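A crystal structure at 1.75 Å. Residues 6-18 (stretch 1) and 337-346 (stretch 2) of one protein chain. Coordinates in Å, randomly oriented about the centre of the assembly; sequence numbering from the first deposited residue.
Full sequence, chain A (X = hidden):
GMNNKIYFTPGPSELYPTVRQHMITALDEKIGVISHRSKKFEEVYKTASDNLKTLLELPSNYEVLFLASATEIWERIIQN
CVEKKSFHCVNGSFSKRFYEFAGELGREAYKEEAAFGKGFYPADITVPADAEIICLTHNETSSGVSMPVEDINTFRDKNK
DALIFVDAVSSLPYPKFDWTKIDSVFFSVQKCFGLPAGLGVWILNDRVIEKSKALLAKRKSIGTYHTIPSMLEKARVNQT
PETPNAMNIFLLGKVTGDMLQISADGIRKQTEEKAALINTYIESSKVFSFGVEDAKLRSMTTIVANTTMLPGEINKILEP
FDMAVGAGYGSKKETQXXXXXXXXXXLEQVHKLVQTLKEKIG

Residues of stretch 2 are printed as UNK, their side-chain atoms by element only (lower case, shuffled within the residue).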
# COMPACT_ATOMS: atom_id res chain seq x y z
N ILE A 6 24.07 -10.61 3.89
CA ILE A 6 23.15 -11.27 2.97
C ILE A 6 22.09 -11.97 3.82
O ILE A 6 22.41 -12.80 4.69
CB ILE A 6 23.88 -12.26 2.04
CG1 ILE A 6 25.01 -11.52 1.31
CG2 ILE A 6 22.90 -12.97 1.07
CD1 ILE A 6 24.56 -10.29 0.52
N TYR A 7 20.83 -11.65 3.54
CA TYR A 7 19.72 -12.14 4.33
C TYR A 7 18.96 -13.29 3.67
O TYR A 7 18.30 -13.09 2.66
CB TYR A 7 18.73 -10.98 4.58
CG TYR A 7 19.22 -9.87 5.48
CD1 TYR A 7 20.16 -8.94 5.03
CD2 TYR A 7 18.72 -9.72 6.76
CE1 TYR A 7 20.59 -7.93 5.84
CE2 TYR A 7 19.15 -8.71 7.57
CZ TYR A 7 20.08 -7.82 7.12
OH TYR A 7 20.50 -6.81 7.95
N PHE A 8 19.05 -14.48 4.27
CA PHE A 8 18.29 -15.63 3.80
C PHE A 8 17.03 -15.75 4.64
O PHE A 8 16.64 -16.83 5.10
CB PHE A 8 19.13 -16.91 3.89
CG PHE A 8 20.39 -16.87 3.05
CD1 PHE A 8 20.38 -17.31 1.74
CD2 PHE A 8 21.57 -16.39 3.59
CE1 PHE A 8 21.52 -17.30 0.97
CE2 PHE A 8 22.73 -16.36 2.84
CZ PHE A 8 22.70 -16.82 1.51
N THR A 9 16.36 -14.60 4.81
CA THR A 9 15.13 -14.48 5.60
C THR A 9 13.90 -14.57 4.66
O THR A 9 13.94 -14.12 3.52
CB THR A 9 15.12 -13.19 6.40
OG1 THR A 9 15.44 -12.14 5.48
CG2 THR A 9 16.17 -13.22 7.51
N PRO A 10 12.80 -15.16 5.14
CA PRO A 10 11.70 -15.48 4.21
C PRO A 10 10.66 -14.43 3.92
O PRO A 10 9.51 -14.76 3.70
CB PRO A 10 11.07 -16.71 4.85
CG PRO A 10 11.27 -16.48 6.31
CD PRO A 10 12.67 -15.90 6.40
N GLY A 11 11.09 -13.18 3.92
CA GLY A 11 10.25 -12.05 3.50
C GLY A 11 9.87 -11.05 4.57
O GLY A 11 9.32 -11.44 5.61
N PRO A 12 10.30 -9.79 4.42
CA PRO A 12 11.21 -9.26 3.41
C PRO A 12 12.48 -10.07 3.32
O PRO A 12 12.78 -10.88 4.19
CB PRO A 12 11.52 -7.85 3.95
CG PRO A 12 10.26 -7.47 4.71
CD PRO A 12 9.89 -8.75 5.39
N SER A 13 13.21 -9.87 2.23
CA SER A 13 14.43 -10.65 2.00
C SER A 13 15.40 -9.86 1.13
O SER A 13 15.14 -8.72 0.74
CB SER A 13 14.12 -12.01 1.38
OG SER A 13 15.21 -12.93 1.50
N GLU A 14 16.50 -10.51 0.79
CA GLU A 14 17.51 -9.91 -0.05
C GLU A 14 16.84 -9.38 -1.35
O GLU A 14 16.06 -10.07 -1.99
CB GLU A 14 18.60 -10.94 -0.35
CG GLU A 14 19.89 -10.43 -0.89
CD GLU A 14 20.67 -9.52 0.07
OE1 GLU A 14 20.54 -9.59 1.33
OE2 GLU A 14 21.44 -8.74 -0.48
N LEU A 15 17.13 -8.12 -1.71
CA LEU A 15 16.55 -7.57 -2.94
C LEU A 15 17.19 -8.23 -4.17
O LEU A 15 18.36 -8.61 -4.19
CB LEU A 15 16.69 -6.03 -3.01
CG LEU A 15 16.13 -5.27 -1.82
CD1 LEU A 15 16.20 -3.74 -2.09
CD2 LEU A 15 14.70 -5.65 -1.50
N TYR A 16 16.38 -8.35 -5.21
CA TYR A 16 16.83 -8.88 -6.46
C TYR A 16 18.08 -8.03 -6.83
O TYR A 16 18.11 -6.81 -6.60
CB TYR A 16 15.73 -8.84 -7.52
CG TYR A 16 16.01 -9.76 -8.66
CD1 TYR A 16 15.73 -11.13 -8.57
CD2 TYR A 16 16.55 -9.29 -9.85
CE1 TYR A 16 15.99 -11.99 -9.62
CE2 TYR A 16 16.82 -10.16 -10.90
CZ TYR A 16 16.54 -11.49 -10.78
OH TYR A 16 16.82 -12.37 -11.82
N PRO A 17 19.12 -8.67 -7.39
CA PRO A 17 20.40 -7.97 -7.52
C PRO A 17 20.41 -6.73 -8.39
O PRO A 17 21.29 -5.86 -8.26
CB PRO A 17 21.34 -9.05 -8.07
CG PRO A 17 20.48 -10.07 -8.65
CD PRO A 17 19.21 -10.07 -7.85
N THR A 18 19.42 -6.62 -9.24
CA THR A 18 19.35 -5.45 -10.15
C THR A 18 18.56 -4.29 -9.58
O THR A 18 18.48 -3.22 -10.19
CB THR A 18 18.71 -5.84 -11.48
OG1 THR A 18 17.41 -6.40 -11.23
CG2 THR A 18 19.59 -6.86 -12.22
N UNK A 337 15.10 -23.16 12.12
CA UNK A 337 15.53 -22.03 11.27
C UNK A 337 14.75 -22.12 9.96
O UNK A 337 14.18 -23.16 9.60
c UNK A 337 17.04 -21.94 11.01
c UNK A 337 18.98 -23.03 9.72
c UNK A 337 17.56 -23.18 10.25
c UNK A 337 17.82 -21.64 12.35
N UNK A 338 14.69 -21.00 9.26
CA UNK A 338 14.01 -20.90 7.98
C UNK A 338 14.97 -20.21 7.02
O UNK A 338 15.38 -19.06 7.25
c UNK A 338 9.51 -17.71 9.26
c UNK A 338 12.71 -20.11 8.14
c UNK A 338 10.40 -20.00 9.10
n UNK A 338 10.42 -18.60 9.56
c UNK A 338 11.77 -20.65 9.23
n UNK A 338 9.63 -16.48 9.73
n UNK A 338 8.54 -17.99 8.40
N UNK A 339 15.37 -20.95 6.00
CA UNK A 339 16.31 -20.47 4.99
C UNK A 339 15.57 -20.15 3.70
O UNK A 339 15.06 -21.03 3.02
c UNK A 339 19.16 -23.09 5.80
c UNK A 339 18.20 -21.87 5.96
c UNK A 339 18.36 -20.98 3.62
c UNK A 339 17.41 -21.51 4.70
N UNK A 340 15.49 -18.86 3.39
CA UNK A 340 14.89 -18.40 2.15
C UNK A 340 15.82 -18.77 1.00
O UNK A 340 17.05 -18.62 1.09
c UNK A 340 14.63 -16.88 2.17
N UNK A 341 15.21 -19.30 -0.05
CA UNK A 341 15.89 -19.65 -1.30
C UNK A 341 15.09 -19.03 -2.43
O UNK A 341 14.25 -19.67 -3.05
n UNK A 341 15.98 -22.78 -3.30
o UNK A 341 17.21 -20.90 -3.56
c UNK A 341 16.44 -21.62 -2.87
c UNK A 341 15.97 -21.18 -1.47
N UNK A 342 15.34 -17.74 -2.62
CA UNK A 342 14.60 -16.91 -3.59
C UNK A 342 15.50 -16.57 -4.80
O UNK A 342 16.74 -16.71 -4.72
c UNK A 342 11.57 -17.11 -0.56
c UNK A 342 12.95 -14.75 -0.86
c UNK A 342 12.05 -14.89 0.17
c UNK A 342 11.36 -16.10 0.31
c UNK A 342 14.12 -15.61 -2.93
c UNK A 342 12.46 -16.96 -1.60
c UNK A 342 13.19 -15.80 -1.75
N UNK A 343 14.90 -16.08 -5.91
CA UNK A 343 15.74 -15.76 -7.08
C UNK A 343 16.87 -14.81 -6.77
O UNK A 343 17.93 -14.87 -7.42
c UNK A 343 13.46 -16.07 -6.27
c UNK A 343 14.74 -15.20 -8.09
c UNK A 343 13.47 -16.01 -7.77
N UNK A 344 16.66 -13.95 -5.78
CA UNK A 344 17.68 -12.95 -5.36
C UNK A 344 18.91 -13.56 -4.79
O UNK A 344 19.97 -12.93 -4.74
c UNK A 344 17.11 -11.96 -4.34
N UNK A 345 18.76 -14.79 -4.32
CA UNK A 345 19.90 -15.52 -3.72
C UNK A 345 20.60 -16.31 -4.81
O UNK A 345 19.98 -17.11 -5.50
c UNK A 345 16.90 -15.12 -0.36
n UNK A 345 17.29 -15.89 -1.37
n UNK A 345 17.96 -14.53 0.15
c UNK A 345 19.41 -16.47 -2.61
c UNK A 345 19.07 -14.92 -0.55
c UNK A 345 18.65 -15.77 -1.53
N UNK A 346 21.88 -16.05 -5.00
CA UNK A 346 22.63 -16.76 -6.02
C UNK A 346 23.17 -18.08 -5.51
O UNK A 346 23.28 -18.32 -4.31
o UNK A 346 24.75 -15.78 -5.45
c UNK A 346 23.82 -15.95 -6.52
O HOH W 1 20.54 -10.18 -4.61
O HOH W 2 17.45 -14.93 -10.53

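Position 337 carries four carbons, forked at the first, with one arm two carbons long; none comes near stretch 1. It is Ile-337, and it lies outside the contact.

Position 338 has three carbons, a nitrogen, then a carbon bearing two more nitrogens, and that last carbon lies 3.6 Å from Pro-10 CG. This is Arg-338. Pro-10 CG sits over one face of the flat guanidinium, so the edge of a proline ring, at CG, rests on that face, while Arg-338 NE and NH1 are hydrogen-bonded elsewhere in the structure.

Position 339 repeats the forked four-carbon pattern. Its CB points away from stretch 1, yet the short arm of the fork still reaches to 4.2 Å from Phe-8 CB: Ile-339, touching through CG2.

Position 340 has one carbon. That CB, pointing toward stretch 1, sits 3.1 Å from Thr-9 O and 3.8 Å from Pro-10 CA, and the backbone N of 340 donates to Phe-8 O at 2.9 Å, almost straight at 174°. It is Ala-340. At such distances a methyl group already fills the space. The price is Ala-340 O, buried without a partner.

Position 341 has two carbons, the second carrying one oxygen and one nitrogen. Asn-341 points away and touches nothing here.

Position 342 shows one carbon and a six-carbon ring with no heteroatom, whose edge meets Ser-13 CB and Gly-11 N. It is Phe-342, with Ser-13 CB 3.7 Å from CD2 and Gly-11 N 4.2 Å from CE2.

At 343, three carbons close a ring onto the backbone N, and CB packs 3.8 Å from Tyr-16 CE1, at the tyrosine's edge. This is Pro-343.

Position 344 is again a single carbon. That CB lies 3.2 Å from Glu-14 O and 3.7 Å from Tyr-16 CA, close against the backbone: Ala-344.

Position 345 has one carbon and a five-membered ring of three carbons and two nitrogens. The Phe-8 ring runs nearly parallel to it but slid apart, centroids 4.9 Å away, and one ring nitrogen donates to Tyr-7 O at 2.9 Å. It is His-345; that donor is NE2, while ND1 accepts from Phe-342 N at 3.0 Å, fixing the ring from both nitrogens.

Position 346, one carbon and one oxygen, is Ser-346; it caps the following helix rather than joining the contact.

The contact works by pairing small residues with precise polar anchors. Two alanines let the backbones approach, with CA atoms 4.7 Å apart at Phe-8 and Ala-340 and 4.3 Å at Tyr-16 and Ala-344. One backbone hydrogen bond, Ala-340 N to Phe-8 O, and one from the His-345 side chain to Tyr-7 O join the stretches. Phe-342 to His-345 form a type I turn, in which His-345 N donates to Phe-342 O at 2.8 Å. Water 1 lies 2.7 Å from Leu-15 O and 2.8 Å from Ala-344 O, between the two backbones.

Stretch 2 337-346: IRIANFPAHS
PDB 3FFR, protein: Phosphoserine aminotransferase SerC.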